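PDB 5INW: putative angiotensinogen from Lampetra fluviatilis, which is a serpin that binds heparin, which promotes its inhibition of thrombin, consistent with the serine-protease inhibitor activity of its family. Local coordinates for residues 254-259 with 277-282; 166-171 with 246-251; 91-96 with 321-326; 296-301 with 308-313. The protein carries 1 engineered substitution. One frame throughout, in Å; residues are numbered along the deposited sequence.

In a serpin whose reactive loop has been cleaved, contact 2 lies in sheet A, contact 1 packs a loop on sheet C, contact 4 is a sheet B hairpin, and contact 3 joins two helices. Strand 238-251 of contact 2 also pairs with strand 405-417, which fits the cleaved loop inserted into sheet A. The former strand runs on into the 254-259 loop of contact 1, with centres about 20 Å apart. Contact 1 touches contact 4 where Asn254 ND2 lies 3.6 Å from Pro301 CG. Contact 4 meets contact 3 through Ile311 CG2 and Val322 CG1, 3.9 Å apart. Contacts 2 and 3 lie on opposite sides of the chain's centre, about 26 Å between centres.

Contact 1. Residues 254-259 with 277-282; sequences NKFEPD and PTMHQR
Lys255 NZ is the best-held polar atom here, gripped by one salt bridge to Glu404 OE2, and its CB points away from the 277-282 strand. Between the two segments themselves it is Phe256 that does most of the work. With CG anti to its carbonyl carbon (chi1 -67°), its ring is inserted between two side chains of the sheet C strand, Met279 and Gln281, which cover opposite faces. On one face the Met279 chain folds back at its last torsion (chi3 -56°), so that CE lies 3.9 Å from the centroid of the Phe256 ring in a CH-pi contact. Met279 SD is over the same face, 4.3 Å from the Phe256 centroid, which makes this a Met-aromatic pair, and Met279 CB touches Phe256 CD2 at 3.6 Å. On the other face the extended Gln281 chain lays its amide almost flat on the ring, the planes 18° apart, and Gln281 CD reaches within 3.6 Å of Phe256 CE2. Trp252 adds an edge-to-face partner, while Leu347 and Leu349 of strand 345-359 also pack on the phenyl group. An alanine at Phe256 would remove the ring that both side chains cover and would probably loosen the loop against the strand. Dispersion and pi contacts with a flat amide and a thioether thus join the loop that leaves sheet A to sheet C.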
loop_
_atom_site.group_PDB
_atom_site.type_symbol
_atom_site.label_atom_id
_atom_site.label_comp_id
_atom_site.label_asym_id
_atom_site.label_seq_id
_atom_site.Cartn_x
_atom_site.Cartn_y
_atom_site.Cartn_z
ATOM N N ASN A 254 21.706 6.643 4.641
ATOM C CA ASN A 254 22.400 7.281 5.731
ATOM C C ASN A 254 21.743 6.790 6.980
ATOM O O ASN A 254 20.691 7.267 7.384
ATOM C CB ASN A 254 22.218 8.768 5.626
ATOM C CG ASN A 254 22.371 9.248 4.226
ATOM O OD1 ASN A 254 23.496 9.437 3.772
ATOM N ND2 ASN A 254 21.249 9.452 3.516
ATOM N N LYS A 255 22.349 5.793 7.594
ATOM C CA LYS A 255 21.802 5.229 8.822
ATOM C C LYS A 255 21.979 6.180 10.007
ATOM O O LYS A 255 22.972 6.866 10.091
ATOM C CB LYS A 255 22.458 3.884 9.108
ATOM C CG LYS A 255 22.133 2.800 8.082
ATOM C CD LYS A 255 22.382 1.436 8.683
ATOM C CE LYS A 255 22.546 0.388 7.617
ATOM N NZ LYS A 255 22.880 -0.896 8.276
ATOM N N PHE A 256 20.993 6.214 10.897
ATOM C CA PHE A 256 21.008 7.089 12.067
ATOM C C PHE A 256 21.842 6.435 13.124
ATOM O O PHE A 256 21.901 5.220 13.192
ATOM C CB PHE A 256 19.625 7.244 12.686
ATOM C CG PHE A 256 18.644 7.976 11.830
ATOM C CD1 PHE A 256 17.847 7.276 10.886
ATOM C CD2 PHE A 256 18.450 9.342 11.975
ATOM C CE1 PHE A 256 16.912 7.948 10.095
ATOM C CE2 PHE A 256 17.512 10.015 11.188
ATOM C CZ PHE A 256 16.752 9.323 10.246
ATOM N N GLU A 257 22.428 7.252 13.984
ATOM C CA GLU A 257 23.164 6.748 15.133
ATOM C C GLU A 257 22.162 6.578 16.307
ATOM O O GLU A 257 21.422 7.519 16.642
ATOM C CB GLU A 257 24.366 7.681 15.448
ATOM C CG GLU A 257 25.324 7.206 16.538
ATOM C CD GLU A 257 25.996 5.844 16.294
ATOM O OE1 GLU A 257 26.106 5.399 15.104
ATOM O OE2 GLU A 257 26.438 5.217 17.312
ATOM N N PRO A 258 22.113 5.364 16.912
ATOM C CA PRO A 258 21.335 5.147 18.144
ATOM C C PRO A 258 21.703 6.061 19.305
ATOM O O PRO A 258 20.808 6.591 19.964
ATOM C CB PRO A 258 21.664 3.710 18.513
ATOM C CG PRO A 258 21.892 3.062 17.190
ATOM C CD PRO A 258 22.639 4.084 16.388
ATOM N N ASP A 259 22.999 6.287 19.513
ATOM C CA ASP A 259 23.468 7.283 20.482
ATOM C C ASP A 259 22.763 8.648 20.383
ATOM O O ASP A 259 22.564 9.295 21.396
ATOM C CB ASP A 259 24.977 7.464 20.375
ATOM C CG ASP A 259 25.729 6.241 20.828
ATOM O OD1 ASP A 259 25.509 5.156 20.243
ATOM O OD2 ASP A 259 26.541 6.365 21.770
ATOM N N PRO A 277 10.520 8.775 21.054
ATOM C CA PRO A 277 11.938 8.601 20.832
ATOM C C PRO A 277 12.235 9.072 19.440
ATOM O O PRO A 277 11.673 8.544 18.490
ATOM C CB PRO A 277 12.155 7.083 20.962
ATOM C CG PRO A 277 10.840 6.470 20.692
ATOM C CD PRO A 277 9.832 7.477 21.197
ATOM N N THR A 278 13.059 10.104 19.338
ATOM C CA THR A 278 13.249 10.856 18.107
ATOM C C THR A 278 14.693 10.696 17.723
ATOM O O THR A 278 15.580 10.831 18.566
ATOM C CB THR A 278 12.860 12.343 18.336
ATOM O OG1 THR A 278 11.482 12.420 18.739
ATOM C CG2 THR A 278 13.057 13.192 17.074
ATOM N N MET A 279 14.935 10.413 16.455
ATOM C CA MET A 279 16.287 10.110 15.950
ATOM C C MET A 279 16.885 11.345 15.356
ATOM O O MET A 279 16.153 12.290 15.038
ATOM C CB MET A 279 16.246 9.031 14.863
ATOM C CG MET A 279 15.637 7.721 15.344
ATOM S SD MET A 279 15.469 6.521 14.050
ATOM C CE MET A 279 14.484 7.370 12.814
ATOM N N HIS A 280 18.214 11.314 15.185
ATOM C CA HIS A 280 18.976 12.516 14.846
ATOM C C HIS A 280 20.189 12.210 13.996
ATOM O O HIS A 280 20.939 11.257 14.276
ATOM C CB HIS A 280 19.418 13.220 16.108
ATOM C CG HIS A 280 18.295 13.701 16.953
ATOM N ND1 HIS A 280 17.676 14.912 16.736
ATOM C CD2 HIS A 280 17.692 13.150 18.030
ATOM C CE1 HIS A 280 16.723 15.081 17.634
ATOM N NE2 HIS A 280 16.717 14.031 18.438
ATOM N N GLN A 281 20.372 13.029 12.959
ATOM C CA GLN A 281 21.502 12.871 12.043
ATOM C C GLN A 281 21.785 14.155 11.256
ATOM O O GLN A 281 20.908 15.017 10.987
ATOM C CB GLN A 281 21.373 11.674 11.049
ATOM C CG GLN A 281 20.324 11.831 9.953
ATOM C CD GLN A 281 20.277 10.668 8.970
ATOM O OE1 GLN A 281 20.889 9.621 9.166
ATOM N NE2 GLN A 281 19.530 10.857 7.909
ATOM N N ARG A 282 23.058 14.287 10.925
ATOM C CA ARG A 282 23.523 15.326 10.060
ATOM C C ARG A 282 23.942 14.590 8.798
ATOM O O ARG A 282 25.010 13.969 8.780
ATOM C CB ARG A 282 24.675 16.118 10.704
ATOM C CG ARG A 282 24.668 17.578 10.280
ATOM C CD ARG A 282 25.969 18.339 10.516
ATOM N NE ARG A 282 26.999 17.982 9.543
ATOM C CZ ARG A 282 28.150 18.628 9.362
ATOM N NH1 ARG A 282 28.461 19.698 10.087
ATOM N NH2 ARG A 282 29.007 18.193 8.436
#

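Contact 2. Residues 166-171 with 246-251; sequences AGFELM and IYFKGS
Strands 168-171 and 246-251 run antiparallel at 172°, their axes 4.7 Å apart, as neighbours in serpin sheet A. Their most regular rungs lie at Met171 and Tyr247: Met171 N reaches Tyr247 O and Tyr247 N reaches Met171 O, each 2.9 Å, both nearly along the carbonyl axis. Phe168, Leu170 and Phe248 share one face of the sheet. There CE1 of Phe168 comes to the edge of the Phe248 ring, 3.7 Å from Phe248 CE1, while Leu170, its CG anti to the backbone N, sets CD1 against Phe248 CB at 3.7 Å. This apolar face is continued by the C-terminal peptide chain, whose Ile25 packs on Leu170 and Ile246 and whose Phe26 packs on Phe248. Glu169, Met171, Tyr247 and Lys249 point to the other face. The fully extended Glu169 chain crosses Tyr247 at about a right angle, its carboxylate turned 63° from the ring, with OE2 3.8 Å from Tyr247 CE2. Beyond it the Tyr247 hydroxyl is hydrogen-bonded to Glu407 OE1, on the strand that flanks 246-251 on its far edge. Where strand 168-179 begins, Ser251 N donates to Gly167 O over 2.9 Å in an almost straight bond, 175° at the hydrogen.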
loop_
_atom_site.group_PDB
_atom_site.type_symbol
_atom_site.label_atom_id
_atom_site.label_comp_id
_atom_site.label_asym_id
_atom_site.label_seq_id
_atom_site.Cartn_x
_atom_site.Cartn_y
_atom_site.Cartn_z
ATOM N N ALA A 166 21.664 -5.855 -1.501
ATOM C CA ALA A 166 22.247 -5.426 -0.195
ATOM C C ALA A 166 21.423 -4.293 0.404
ATOM O O ALA A 166 21.184 -3.306 -0.292
ATOM C CB ALA A 166 23.670 -4.961 -0.381
ATOM N N GLY A 167 20.928 -4.495 1.633
ATOM C CA GLY A 167 20.100 -3.545 2.344
ATOM C C GLY A 167 18.776 -3.212 1.708
ATOM O O GLY A 167 18.223 -2.156 2.025
ATOM N N PHE A 168 18.213 -4.082 0.855
ATOM C CA PHE A 168 16.886 -3.805 0.214
ATOM C C PHE A 168 16.117 -5.083 -0.057
ATOM O O PHE A 168 16.713 -6.048 -0.526
ATOM C CB PHE A 168 17.077 -3.087 -1.114
ATOM C CG PHE A 168 15.806 -2.783 -1.819
ATOM C CD1 PHE A 168 15.042 -1.694 -1.461
ATOM C CD2 PHE A 168 15.352 -3.578 -2.860
ATOM C CE1 PHE A 168 13.848 -1.407 -2.134
ATOM C CE2 PHE A 168 14.153 -3.310 -3.524
ATOM C CZ PHE A 168 13.409 -2.237 -3.152
ATOM N N GLU A 169 14.821 -5.121 0.248
ATOM C CA GLU A 169 13.964 -6.241 -0.134
ATOM C C GLU A 169 12.610 -5.709 -0.388
ATOM O O GLU A 169 12.030 -5.037 0.502
ATOM C CB GLU A 169 13.849 -7.313 0.982
ATOM C CG GLU A 169 12.967 -8.527 0.608
ATOM C CD GLU A 169 12.900 -9.674 1.631
ATOM O OE1 GLU A 169 12.040 -10.582 1.432
ATOM O OE2 GLU A 169 13.677 -9.717 2.635
ATOM N N LEU A 170 12.087 -6.007 -1.576
ATOM C CA LEU A 170 10.670 -5.830 -1.883
ATOM C C LEU A 170 10.137 -7.105 -2.489
ATOM O O LEU A 170 10.637 -7.560 -3.505
ATOM C CB LEU A 170 10.445 -4.630 -2.801
ATOM C CG LEU A 170 8.935 -4.349 -2.981
ATOM C CD1 LEU A 170 8.224 -3.838 -1.752
ATOM C CD2 LEU A 170 8.661 -3.399 -4.126
ATOM N N MET A 171 9.117 -7.680 -1.876
ATOM C CA MET A 171 8.624 -9.004 -2.221
ATOM C C MET A 171 7.104 -8.874 -2.224
ATOM O O MET A 171 6.538 -8.225 -1.360
ATOM C CB MET A 171 9.131 -9.995 -1.146
ATOM C CG MET A 171 8.637 -11.451 -1.169
ATOM S SD MET A 171 7.063 -11.563 -0.262
ATOM C CE MET A 171 7.525 -12.217 1.344
ATOM N N ILE A 246 2.547 -7.854 0.510
ATOM C CA ILE A 246 3.702 -7.134 0.041
ATOM C C ILE A 246 4.511 -6.722 1.247
ATOM O O ILE A 246 3.968 -6.234 2.247
ATOM C CB ILE A 246 3.212 -6.000 -0.815
ATOM C CG1 ILE A 246 4.309 -5.108 -1.283
ATOM C CG2 ILE A 246 2.195 -5.161 -0.068
ATOM C CD1 ILE A 246 3.742 -4.254 -2.404
ATOM N N TYR A 247 5.808 -6.970 1.150
ATOM C CA TYR A 247 6.757 -6.759 2.212
ATOM C C TYR A 247 7.916 -5.963 1.671
ATOM O O TYR A 247 8.498 -6.377 0.666
ATOM C CB TYR A 247 7.300 -8.090 2.702
ATOM C CG TYR A 247 8.413 -7.944 3.717
ATOM C CD1 TYR A 247 8.117 -7.762 5.029
ATOM C CD2 TYR A 247 9.773 -7.955 3.337
ATOM C CE1 TYR A 247 9.114 -7.622 5.966
ATOM C CE2 TYR A 247 10.794 -7.792 4.259
ATOM C CZ TYR A 247 10.452 -7.626 5.592
ATOM O OH TYR A 247 11.379 -7.475 6.621
ATOM N N PHE A 248 8.264 -4.872 2.365
ATOM C CA PHE A 248 9.412 -4.032 2.045
ATOM C C PHE A 248 10.336 -3.890 3.247
ATOM O O PHE A 248 9.861 -3.624 4.364
ATOM C CB PHE A 248 8.893 -2.646 1.648
ATOM C CG PHE A 248 9.925 -1.546 1.706
ATOM C CD1 PHE A 248 10.886 -1.428 0.713
ATOM C CD2 PHE A 248 9.899 -0.611 2.720
ATOM C CE1 PHE A 248 11.829 -0.431 0.754
ATOM C CE2 PHE A 248 10.843 0.405 2.771
ATOM C CZ PHE A 248 11.794 0.506 1.775
ATOM N N LYS A 249 11.645 -4.069 3.046
ATOM C CA LYS A 249 12.606 -3.720 4.100
ATOM C C LYS A 249 13.823 -3.070 3.509
ATOM O O LYS A 249 14.624 -3.726 2.854
ATOM C CB LYS A 249 13.026 -4.905 4.948
ATOM C CG LYS A 249 13.878 -4.518 6.156
ATOM C CD LYS A 249 14.209 -5.754 6.970
ATOM C CE LYS A 249 15.241 -5.448 8.022
ATOM N NZ LYS A 249 15.784 -6.716 8.567
ATOM N N GLY A 250 13.942 -1.769 3.769
ATOM C CA GLY A 250 14.997 -0.951 3.227
ATOM C C GLY A 250 15.868 -0.349 4.298
ATOM O O GLY A 250 15.401 0.221 5.253
ATOM N N SER A 251 17.163 -0.498 4.121
ATOM C CA SER A 251 18.165 0.201 4.965
ATOM C C SER A 251 18.315 1.613 4.480
ATOM O O SER A 251 18.385 1.836 3.243
ATOM C CB SER A 251 19.511 -0.482 4.878
ATOM O OG SER A 251 19.525 -1.518 5.774
#

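Contact 3. Residues 91-96 with 321-326; sequences RLYKQV and KVEESV
Tyr93 leaves helix 77-96, the long N-terminal helix of the serpin body, with CB directed at 321-326 and CG anti to the backbone N (chi1 -165°), which carries the ring across to the short helix 319-325 just after sheet B strand 306-313. From CB outward, CD1 meets Val326 CG2 at 4.1 Å, and CE1 lies 3.8 Å from Glu323 CG at the ring edge. At the tip, Tyr93 OH donates a 2.8 Å hydrogen bond to Glu323 OE2, entering from above the carboxylate plane, with ring and carboxylate 78° apart. Glu323 OE2 also forms a salt bridge with Arg29 NE of the C-terminal peptide chain. One residue on, Lys94 bends at its last torsion and places NZ between two backbone carbonyls, 2.7 Å from Val326 O, on a lone pair, and 2.8 Å from Glu324 O, above that carbonyl plane. A phenylalanine at Tyr93 would lose the hydroxyl donor and would probably leave the buried Glu323 carboxylate more dependent on Arg29. The contact pairs donors of one helix with a carboxylate and with carbonyls near the C-terminal end of the other, where an ammonium group is likely to be favoured, and the positive charge of Arg29 probably keeps Glu323 ionised.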
loop_
_atom_site.group_PDB
_atom_site.type_symbol
_atom_site.label_atom_id
_atom_site.label_comp_id
_atom_site.label_asym_id
_atom_site.label_seq_id
_atom_site.Cartn_x
_atom_site.Cartn_y
_atom_site.Cartn_z
ATOM N N ARG A 91 -6.487 8.647 -5.192
ATOM C CA ARG A 91 -7.925 8.631 -5.128
ATOM C C ARG A 91 -8.402 7.916 -3.863
ATOM O O ARG A 91 -9.331 8.373 -3.200
ATOM C CB ARG A 91 -8.523 8.034 -6.415
ATOM C CG ARG A 91 -8.676 9.087 -7.520
ATOM C CD ARG A 91 -8.518 8.560 -8.943
ATOM N NE ARG A 91 -9.217 7.278 -9.141
ATOM C CZ ARG A 91 -8.795 6.248 -9.896
ATOM N NH1 ARG A 91 -7.654 6.302 -10.603
ATOM N NH2 ARG A 91 -9.531 5.132 -9.936
ATOM N N LEU A 92 -7.746 6.838 -3.496
ATOM C CA LEU A 92 -8.162 6.135 -2.317
ATOM C C LEU A 92 -7.824 6.951 -1.101
ATOM O O LEU A 92 -8.615 7.019 -0.165
ATOM C CB LEU A 92 -7.520 4.755 -2.258
ATOM C CG LEU A 92 -7.722 3.951 -0.979
ATOM C CD1 LEU A 92 -9.200 3.662 -0.815
ATOM C CD2 LEU A 92 -6.955 2.636 -1.040
ATOM N N TYR A 93 -6.648 7.560 -1.115
ATOM C CA TYR A 93 -6.214 8.378 0.012
ATOM C C TYR A 93 -7.283 9.380 0.345
ATOM O O TYR A 93 -7.630 9.565 1.510
ATOM C CB TYR A 93 -4.936 9.127 -0.336
ATOM C CG TYR A 93 -4.161 9.729 0.832
ATOM C CD1 TYR A 93 -4.501 10.955 1.374
ATOM C CD2 TYR A 93 -3.018 9.093 1.347
ATOM C CE1 TYR A 93 -3.774 11.499 2.416
ATOM C CE2 TYR A 93 -2.260 9.658 2.348
ATOM C CZ TYR A 93 -2.649 10.858 2.895
ATOM O OH TYR A 93 -1.920 11.402 3.947
ATOM N N LYS A 94 -7.785 10.026 -0.697
ATOM C CA LYS A 94 -8.778 11.058 -0.578
ATOM C C LYS A 94 -10.075 10.603 0.011
ATOM O O LYS A 94 -10.696 11.360 0.711
ATOM C CB LYS A 94 -9.050 11.654 -1.933
ATOM C CG LYS A 94 -7.934 12.591 -2.346
ATOM C CD LYS A 94 -7.939 12.801 -3.859
ATOM C CE LYS A 94 -7.117 14.020 -4.254
ATOM N NZ LYS A 94 -5.851 14.134 -3.458
ATOM N N GLN A 95 -10.494 9.384 -0.277
ATOM C CA GLN A 95 -11.627 8.781 0.412
ATOM C C GLN A 95 -11.335 8.469 1.890
ATOM O O GLN A 95 -12.160 8.743 2.741
ATOM C CB GLN A 95 -12.062 7.488 -0.279
ATOM C CG GLN A 95 -12.509 7.595 -1.739
ATOM C CD GLN A 95 -13.633 8.585 -1.985
ATOM O OE1 GLN A 95 -13.505 9.425 -2.870
ATOM N NE2 GLN A 95 -14.700 8.527 -1.193
ATOM N N VAL A 96 -10.156 7.914 2.206
ATOM C CA VAL A 96 -9.777 7.662 3.617
ATOM C C VAL A 96 -9.910 8.905 4.517
ATOM O O VAL A 96 -10.272 8.766 5.677
ATOM C CB VAL A 96 -8.348 7.044 3.767
ATOM C CG1 VAL A 96 -7.948 6.905 5.260
ATOM C CG2 VAL A 96 -8.293 5.664 3.104
ATOM N N LYS A 321 -4.936 20.705 3.146
ATOM C CA LYS A 321 -4.661 21.257 1.823
ATOM C C LYS A 321 -3.468 20.551 1.226
ATOM O O LYS A 321 -3.349 20.484 0.009
ATOM C CB LYS A 321 -4.440 22.783 1.877
ATOM C CG LYS A 321 -5.663 23.538 2.406
ATOM C CD LYS A 321 -5.621 25.034 2.109
ATOM C CE LYS A 321 -6.152 25.345 0.713
ATOM N NZ LYS A 321 -6.175 26.805 0.484
ATOM N N VAL A 322 -2.589 20.019 2.082
ATOM C CA VAL A 322 -1.504 19.145 1.646
ATOM C C VAL A 322 -2.119 17.823 1.166
ATOM O O VAL A 322 -1.952 17.415 -0.002
ATOM C CB VAL A 322 -0.484 18.910 2.775
ATOM C CG1 VAL A 322 0.546 17.864 2.367
ATOM C CG2 VAL A 322 0.213 20.223 3.155
ATOM N N GLU A 323 -2.879 17.185 2.052
ATOM C CA GLU A 323 -3.545 15.908 1.748
ATOM C C GLU A 323 -4.572 15.986 0.632
ATOM O O GLU A 323 -4.841 14.989 0.014
ATOM C CB GLU A 323 -4.173 15.317 3.018
ATOM C CG GLU A 323 -3.092 14.848 3.981
ATOM C CD GLU A 323 -3.599 14.175 5.239
ATOM O OE1 GLU A 323 -4.713 14.474 5.693
ATOM O OE2 GLU A 323 -2.869 13.342 5.798
ATOM N N GLU A 324 -5.169 17.162 0.404
ATOM C CA GLU A 324 -6.020 17.406 -0.773
ATOM C C GLU A 324 -5.272 17.398 -2.100
ATOM O O GLU A 324 -5.804 16.938 -3.090
ATOM C CB GLU A 324 -6.768 18.739 -0.658
ATOM C CG GLU A 324 -8.130 18.609 -0.022
ATOM C CD GLU A 324 -8.994 17.666 -0.814
ATOM O OE1 GLU A 324 -9.145 17.911 -2.042
ATOM O OE2 GLU A 324 -9.483 16.668 -0.213
ATOM N N SER A 325 -4.054 17.926 -2.134
ATOM C CA SER A 325 -3.314 18.073 -3.394
ATOM C C SER A 325 -2.653 16.784 -3.903
ATOM O O SER A 325 -2.210 16.769 -5.070
ATOM C CB SER A 325 -2.227 19.125 -3.246
ATOM O OG SER A 325 -1.233 18.659 -2.370
ATOM N N VAL A 326 -2.565 15.735 -3.055
ATOM C CA VAL A 326 -1.831 14.531 -3.444
ATOM C C VAL A 326 -2.376 13.956 -4.736
ATOM O O VAL A 326 -3.547 13.749 -4.898
ATOM C CB VAL A 326 -1.718 13.424 -2.371
ATOM C CG1 VAL A 326 -0.884 13.923 -1.205
ATOM C CG2 VAL A 326 -3.079 12.886 -1.931
#

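Contact 4. Residues 296-301 with 308-313; sequences TVVKLP and MLVIVP
Two strands of serpin sheet B, 296-301 and 308-313, close a beta hairpin whose facing residues interlock on both surfaces. Six backbone bonds fix the register, in reciprocal pairs at Thr296 with Val312, Val298 with Val310 and Leu300 with Met308; the bond from Leu300 N to Met308 O is 2.7 Å. On the face of Val297, Lys299, Leu309 and Ile311, the branched tip of Leu309 fills the dip between Val297 and Lys299. Its CD2 lies 3.6 Å from Val298 O, touches Lys299 CB at 4.0 Å and meets Val297 CG1 at 4.2 Å. Val297 and Ile311 stand side by side, pointing the same way, with Val297 CG2 4.1 Å from Ile311 CG1. Trp334 of helix 328-337 packs against both, and Val322 covers Ile311 as well. The other face carries Thr296, Val298, Leu300, Met308, Val310 and Val312. Val298 holds CG1 in the crowded position between its own N and carbonyl carbon (chi1 60°), which brings that methyl to 3.7 Å from Val310 CB. Leu300 crosses obliquely and drops CD1 onto Val310 CG2 at 3.9 Å. At the far end Thr296 OG1 is hydrogen-bonded to Gln289 NE2, on the strand flanking 295-301. The C-terminal peptide chain adds an antiparallel strand alongside 308-311, so the hairpin sits inside a wider sheet. With mainly branched aliphatic side chains on both faces, the side chains contribute close apolar packing, while the ladder pairs the inward-facing N-H and C=O groups and the flanking strands take up groups on the outer edges.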
loop_
_atom_site.group_PDB
_atom_site.type_symbol
_atom_site.label_atom_id
_atom_site.label_comp_id
_atom_site.label_asym_id
_atom_site.label_seq_id
_atom_site.Cartn_x
_atom_site.Cartn_y
_atom_site.Cartn_z
ATOM N N THR A 296 7.278 21.601 4.602
ATOM C CA THR A 296 8.630 21.145 4.308
ATOM C C THR A 296 8.574 19.756 3.653
ATOM O O THR A 296 7.883 18.865 4.153
ATOM C CB THR A 296 9.487 21.042 5.624
ATOM O OG1 THR A 296 9.334 22.219 6.437
ATOM C CG2 THR A 296 10.956 20.848 5.303
ATOM N N VAL A 297 9.313 19.572 2.557
ATOM C CA VAL A 297 9.461 18.271 1.874
ATOM C C VAL A 297 10.898 17.776 1.986
ATOM O O VAL A 297 11.829 18.549 1.773
ATOM C CB VAL A 297 9.109 18.396 0.372
ATOM C CG1 VAL A 297 9.353 17.072 -0.375
ATOM C CG2 VAL A 297 7.663 18.863 0.210
ATOM N N VAL A 298 11.080 16.478 2.240
ATOM C CA VAL A 298 12.413 15.877 2.340
ATOM C C VAL A 298 12.429 14.460 1.820
ATOM O O VAL A 298 11.496 13.706 2.050
ATOM C CB VAL A 298 12.935 15.922 3.806
ATOM C CG1 VAL A 298 12.045 15.166 4.769
ATOM C CG2 VAL A 298 14.348 15.378 3.925
ATOM N N LYS A 299 13.530 14.100 1.172
ATOM C CA LYS A 299 13.725 12.804 0.547
ATOM C C LYS A 299 14.718 12.027 1.372
ATOM O O LYS A 299 15.865 12.423 1.475
ATOM C CB LYS A 299 14.256 13.000 -0.868
ATOM C CG LYS A 299 14.567 11.760 -1.685
ATOM C CD LYS A 299 14.771 12.158 -3.152
ATOM C CE LYS A 299 15.260 11.012 -4.058
ATOM N NZ LYS A 299 16.701 10.614 -3.868
ATOM N N LEU A 300 14.289 10.900 1.921
ATOM C CA LEU A 300 15.159 10.017 2.687
ATOM C C LEU A 300 15.467 8.780 1.879
ATOM O O LEU A 300 14.695 7.840 1.874
ATOM C CB LEU A 300 14.539 9.633 4.042
ATOM C CG LEU A 300 13.967 10.863 4.719
ATOM C CD1 LEU A 300 13.164 10.500 5.968
ATOM C CD2 LEU A 300 15.050 11.873 5.009
ATOM N N PRO A 301 16.616 8.758 1.229
ATOM C CA PRO A 301 16.926 7.597 0.445
ATOM C C PRO A 301 17.076 6.289 1.249
ATOM O O PRO A 301 17.587 6.301 2.382
ATOM C CB PRO A 301 18.254 7.998 -0.236
ATOM C CG PRO A 301 18.942 8.840 0.774
ATOM C CD PRO A 301 17.813 9.611 1.412
ATOM N N MET A 308 11.943 7.349 0.934
ATOM C CA MET A 308 10.762 7.864 1.571
ATOM C C MET A 308 10.761 9.369 1.419
ATOM O O MET A 308 11.704 10.033 1.794
ATOM C CB MET A 308 10.718 7.507 3.048
ATOM C CG MET A 308 9.451 7.974 3.771
ATOM S SD MET A 308 9.528 7.723 5.575
ATOM C CE MET A 308 9.105 5.998 5.692
ATOM N N LEU A 309 9.671 9.877 0.880
ATOM C CA LEU A 309 9.358 11.286 0.884
ATOM C C LEU A 309 8.614 11.605 2.135
ATOM O O LEU A 309 7.599 10.931 2.396
ATOM C CB LEU A 309 8.401 11.631 -0.264
ATOM C CG LEU A 309 8.990 12.250 -1.525
ATOM C CD1 LEU A 309 7.882 13.083 -2.152
ATOM C CD2 LEU A 309 10.241 13.104 -1.276
ATOM N N VAL A 310 9.065 12.632 2.885
ATOM C CA VAL A 310 8.344 13.101 4.090
ATOM C C VAL A 310 7.917 14.550 3.916
ATOM O O VAL A 310 8.744 15.415 3.693
ATOM C CB VAL A 310 9.149 12.911 5.384
ATOM C CG1 VAL A 310 8.436 13.541 6.570
ATOM C CG2 VAL A 310 9.361 11.437 5.652
ATOM N N ILE A 311 6.612 14.785 4.026
ATOM C CA ILE A 311 6.025 16.122 3.879
ATOM C C ILE A 311 5.413 16.568 5.209
ATOM O O ILE A 311 4.454 15.941 5.681
ATOM C CB ILE A 311 4.962 16.156 2.764
ATOM C CG1 ILE A 311 5.530 15.620 1.444
ATOM C CG2 ILE A 311 4.441 17.558 2.551
ATOM C CD1 ILE A 311 5.124 14.192 1.194
ATOM N N VAL A 312 5.993 17.627 5.797
ATOM C CA VAL A 312 5.560 18.191 7.095
ATOM C C VAL A 312 4.900 19.557 6.897
ATOM O O VAL A 312 5.577 20.525 6.564
ATOM C CB VAL A 312 6.741 18.419 8.091
ATOM C CG1 VAL A 312 6.237 18.342 9.540
ATOM C CG2 VAL A 312 7.874 17.436 7.851
ATOM N N PRO A 313 3.584 19.657 7.101
ATOM C CA PRO A 313 3.077 21.026 7.173
ATOM C C PRO A 313 3.675 21.766 8.371
ATOM O O PRO A 313 3.875 21.156 9.433
ATOM C CB PRO A 313 1.569 20.840 7.300
ATOM C CG PRO A 313 1.399 19.454 7.804
ATOM C CD PRO A 313 2.503 18.665 7.167
#